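Local structure of ssDNA binding protein (Pyrococcus furiosus, 4PSM) at residues R136-Q139 with E140-L144; K122-E125 with I126-I130. The protein probably binds single-stranded DNA and forms a four-chain assembly in which long helices, predicted to be coiled coils, pack together. All coordinates share one frame; numbering follows the deposited sequence.

Interaction 1 (R136-Q139 with E140-L144)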
# COMPACT_ATOMS: atom_id res chain seq x y z
N ARG A 136 -3.26 -17.51 1.02
CA ARG A 136 -2.54 -18.76 0.77
C ARG A 136 -1.93 -19.29 2.08
O ARG A 136 -1.91 -20.50 2.32
CB ARG A 136 -1.45 -18.52 -0.28
CG ARG A 136 -1.15 -19.70 -1.17
CD ARG A 136 -0.98 -19.27 -2.63
NE ARG A 136 0.02 -18.26 -2.79
CZ ARG A 136 -0.01 -17.07 -3.38
NH1 ARG A 136 -1.05 -16.53 -4.00
NH2 ARG A 136 1.13 -16.42 -3.32
N MSE A 137 -1.42 -18.39 2.91
CA MSE A 137 -0.88 -18.77 4.20
C MSE A 137 -1.97 -19.28 5.13
O MSE A 137 -1.74 -20.20 5.92
CB MSE A 137 -0.20 -17.58 4.86
CG MSE A 137 1.16 -17.23 4.29
SE MSE A 137 1.81 -15.51 4.96
CE MSE A 137 1.47 -15.74 6.86
N LYS A 138 -3.15 -18.69 5.04
CA LYS A 138 -4.28 -19.18 5.80
C LYS A 138 -4.53 -20.63 5.39
O LYS A 138 -4.72 -21.50 6.24
CB LYS A 138 -5.52 -18.32 5.54
CG LYS A 138 -5.50 -16.98 6.26
CD LYS A 138 -6.67 -16.10 5.86
CE LYS A 138 -8.01 -16.69 6.30
NZ LYS A 138 -9.15 -15.98 5.64
N GLN A 139 -4.50 -20.88 4.08
CA GLN A 139 -4.79 -22.19 3.53
C GLN A 139 -3.76 -23.23 3.93
O GLN A 139 -4.10 -24.39 4.21
CB GLN A 139 -4.82 -22.11 2.00
CG GLN A 139 -5.90 -21.22 1.45
CD GLN A 139 -5.73 -20.98 -0.03
OE1 GLN A 139 -4.66 -21.25 -0.60
NE2 GLN A 139 -6.78 -20.47 -0.67
N GLU A 140 -2.50 -22.82 3.97
CA GLU A 140 -1.40 -23.77 4.07
C GLU A 140 -0.83 -23.93 5.47
O GLU A 140 -0.21 -24.95 5.79
CB GLU A 140 -0.30 -23.40 3.07
CG GLU A 140 -0.75 -23.46 1.61
CD GLU A 140 0.41 -23.36 0.64
OE1 GLU A 140 1.55 -23.13 1.09
OE2 GLU A 140 0.18 -23.51 -0.58
N TYR A 141 -1.05 -22.94 6.33
CA TYR A 141 -0.38 -22.91 7.62
C TYR A 141 -1.32 -22.67 8.79
O TYR A 141 -0.86 -22.46 9.91
CB TYR A 141 0.73 -21.84 7.64
CG TYR A 141 1.77 -22.00 6.55
CD1 TYR A 141 2.65 -23.08 6.55
CD2 TYR A 141 1.88 -21.07 5.54
CE1 TYR A 141 3.60 -23.22 5.56
CE2 TYR A 141 2.83 -21.20 4.55
CZ TYR A 141 3.69 -22.27 4.56
OH TYR A 141 4.62 -22.37 3.56
N THR A 142 -2.62 -22.68 8.54
CA THR A 142 -3.59 -22.42 9.60
C THR A 142 -4.89 -23.21 9.43
O THR A 142 -5.15 -23.79 8.38
CB THR A 142 -3.95 -20.91 9.71
OG1 THR A 142 -4.96 -20.57 8.75
CG2 THR A 142 -2.71 -20.02 9.51
N GLY A 143 -5.71 -23.20 10.48
CA GLY A 143 -7.07 -23.70 10.40
C GLY A 143 -8.10 -22.58 10.32
O GLY A 143 -9.29 -22.80 10.54
N LEU A 144 -7.64 -21.37 9.98
CA LEU A 144 -8.51 -20.20 9.94
C LEU A 144 -9.62 -20.34 8.89
O LEU A 144 -9.42 -20.98 7.86
CB LEU A 144 -7.67 -18.95 9.67
CG LEU A 144 -7.15 -18.12 10.85
CD1 LEU A 144 -7.47 -18.63 12.25
CD2 LEU A 144 -5.72 -17.62 10.71
O HOH W 1 -5.95 -25.31 5.59
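Glu140 lies alongside Arg136 one helical turn on, the two side chains running the same way with their guanidinium and carboxylate planes 67° apart. The contact is made low on the glutamate: its CG sits 3.3 Å from Arg136 O, the carbonyl that also receives Glu140 N at 2.9 Å. The charged ends stay separate, with Arg136 NE 5.7 Å from Glu140 OE2, and that carboxylate forms its salt bridge with Arg28 of the second subunit. Met137, a selenomethionine in the crystal, brings CB and CG against the ring of Tyr141, CG being 4.1 Å from CD2; the tyrosine's OH bonds to Thr112 of the third subunit. Lys138 serves the turn from two places. Its side chain crosses that of Leu144 at about a right angle, CE meeting CB, while NZ pairs with Glu135 and with Glu117 of the second subunit. Its carbonyl takes the hydroxyl of Thr142, OG1 lying in the carbonyl plane on a lone pair, 2.7 Å from Lys138 O. Chi1 of 83° sets OG1 between the threonine's own N and C, where it can also accept Leu144 N at 3.1 Å. A valine in its place would probably leave Leu144 N without this acceptor and take the hydroxyl bond from Lys138 O, where the bond from Thr142 N is weak. OG1 of Thr142 accepting from the N two residues on makes an ST turn, at the passage from a long helix, predicted to be coiled coil, into the C-terminal tail.

Interaction 2 (K122-E125 with I126-I130)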
# COMPACT_ATOMS: atom_id res chain seq x y z
N LYS A 122 0.81 0.24 -9.54
CA LYS A 122 1.77 -0.60 -8.85
C LYS A 122 1.19 -0.98 -7.49
O LYS A 122 1.20 -2.15 -7.10
CB LYS A 122 3.10 0.14 -8.67
CG LYS A 122 3.97 0.22 -9.92
CD LYS A 122 5.33 0.83 -9.60
CE LYS A 122 6.23 0.87 -10.83
NZ LYS A 122 7.56 1.50 -10.54
N LEU A 123 0.67 0.02 -6.79
CA LEU A 123 0.11 -0.20 -5.46
C LEU A 123 -1.01 -1.21 -5.51
O LEU A 123 -1.10 -2.08 -4.65
CB LEU A 123 -0.39 1.12 -4.86
CG LEU A 123 -1.25 0.99 -3.59
CD1 LEU A 123 -0.50 0.24 -2.50
CD2 LEU A 123 -1.69 2.36 -3.09
N ARG A 124 -1.89 -1.09 -6.50
CA ARG A 124 -3.04 -1.98 -6.57
C ARG A 124 -2.54 -3.40 -6.76
O ARG A 124 -3.04 -4.34 -6.15
CB ARG A 124 -3.99 -1.59 -7.70
CG ARG A 124 -5.32 -2.34 -7.68
CD ARG A 124 -6.23 -1.96 -8.84
NE ARG A 124 -7.42 -2.80 -8.90
CZ ARG A 124 -8.61 -2.45 -8.42
NH1 ARG A 124 -8.79 -1.27 -7.86
NH2 ARG A 124 -9.64 -3.29 -8.51
N GLU A 125 -1.53 -3.54 -7.62
CA GLU A 125 -0.97 -4.82 -7.97
C GLU A 125 -0.37 -5.47 -6.72
O GLU A 125 -0.69 -6.60 -6.38
CB GLU A 125 0.09 -4.65 -9.06
CG GLU A 125 0.55 -5.94 -9.72
CD GLU A 125 1.54 -5.68 -10.85
OE1 GLU A 125 2.47 -4.88 -10.66
OE2 GLU A 125 1.37 -6.29 -11.93
N ILE A 126 0.51 -4.73 -6.04
CA ILE A 126 1.13 -5.20 -4.82
C ILE A 126 0.10 -5.59 -3.76
O ILE A 126 0.26 -6.59 -3.07
CB ILE A 126 2.07 -4.14 -4.24
CG1 ILE A 126 3.45 -4.27 -4.87
CG2 ILE A 126 2.18 -4.27 -2.73
CD1 ILE A 126 4.41 -3.20 -4.40
N SER A 127 -0.95 -4.79 -3.65
CA SER A 127 -1.98 -5.03 -2.65
C SER A 127 -2.69 -6.34 -2.94
O SER A 127 -3.00 -7.11 -2.03
CB SER A 127 -2.97 -3.87 -2.62
OG SER A 127 -3.98 -4.05 -1.65
N LYS A 128 -2.93 -6.59 -4.22
CA LYS A 128 -3.59 -7.81 -4.63
C LYS A 128 -2.71 -9.01 -4.34
O LYS A 128 -3.17 -10.03 -3.84
CB LYS A 128 -3.97 -7.76 -6.12
CG LYS A 128 -5.23 -6.93 -6.40
CD LYS A 128 -5.52 -6.80 -7.89
CE LYS A 128 -6.82 -6.03 -8.13
NZ LYS A 128 -7.13 -5.84 -9.58
N GLU A 129 -1.42 -8.88 -4.64
CA GLU A 129 -0.46 -9.94 -4.38
C GLU A 129 -0.42 -10.27 -2.90
O GLU A 129 -0.45 -11.44 -2.50
CB GLU A 129 0.94 -9.53 -4.85
CG GLU A 129 1.21 -9.84 -6.31
CD GLU A 129 2.55 -9.31 -6.78
OE1 GLU A 129 2.73 -8.07 -6.82
OE2 GLU A 129 3.44 -10.13 -7.10
N ILE A 130 -0.37 -9.23 -2.07
CA ILE A 130 -0.35 -9.41 -0.63
C ILE A 130 -1.59 -10.15 -0.15
O ILE A 130 -1.48 -11.09 0.65
CB ILE A 130 -0.17 -8.07 0.09
CG1 ILE A 130 1.29 -7.62 -0.02
CG2 ILE A 130 -0.56 -8.19 1.56
CD1 ILE A 130 1.52 -6.19 0.41
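Arg124 and Lys128 converge through different first torsions: the arginine's CG stands anti to the backbone N (chi1 -171°), whereas the lysine's CG is anti to the carbonyl carbon (chi1 -79°), and both chains then run out extended. The setting is a regular alpha-helix in a predicted coiled coil, here part of a four-chain assembly. Buried Leu123 meets Leu123 of the fourth subunit and Ser127 of the second, and Ile126 packs on Lys122 of the third. On the polar side, Lys128 NZ comes up at the edge of the Arg124 guanidinium, near its plane, and stops 3.1 Å from NE. Both atoms are donors, so no bond forms between them, and the pair would be expected to repel unless an anion or solvent shares the charge. Further round, Glu125 and Glu129 are another like-charged pair, their OE1 atoms 5.0 Å apart. The helix's i to i+4 bonds are regular: the N-H...O angle from Ile126 N to Lys122 O is 177°, and Lys128 N reaches Arg124 O at 3.0 Å. The lysine's aliphatic stem also lies close to that arginine carbonyl, with Lys128 CG 3.4 Å from Arg124 O.

In the fold
Both contacts lie on helix 93-141, interaction 2 earlier in the chain and interaction 1 where the helix runs out, with centres about 20 Å apart and nearest atoms about 5 Å apart. Interaction 2 is partly buried: its apolar residues pack on the other three subunits, while most of the charged side chains are more exposed. Interaction 1 is the more buried of the two although it lies further from the centre of the chain, and the second and third subunits in particular pack closely on it. Its polar ends find partners on those subunits, opposite charges among them and, for Tyr141, a hydroxyl, whereas the close charged groups within interaction 2 are alike. Interaction 1 adds a threonine hydroxyl to the backbone bonding as the helix ends.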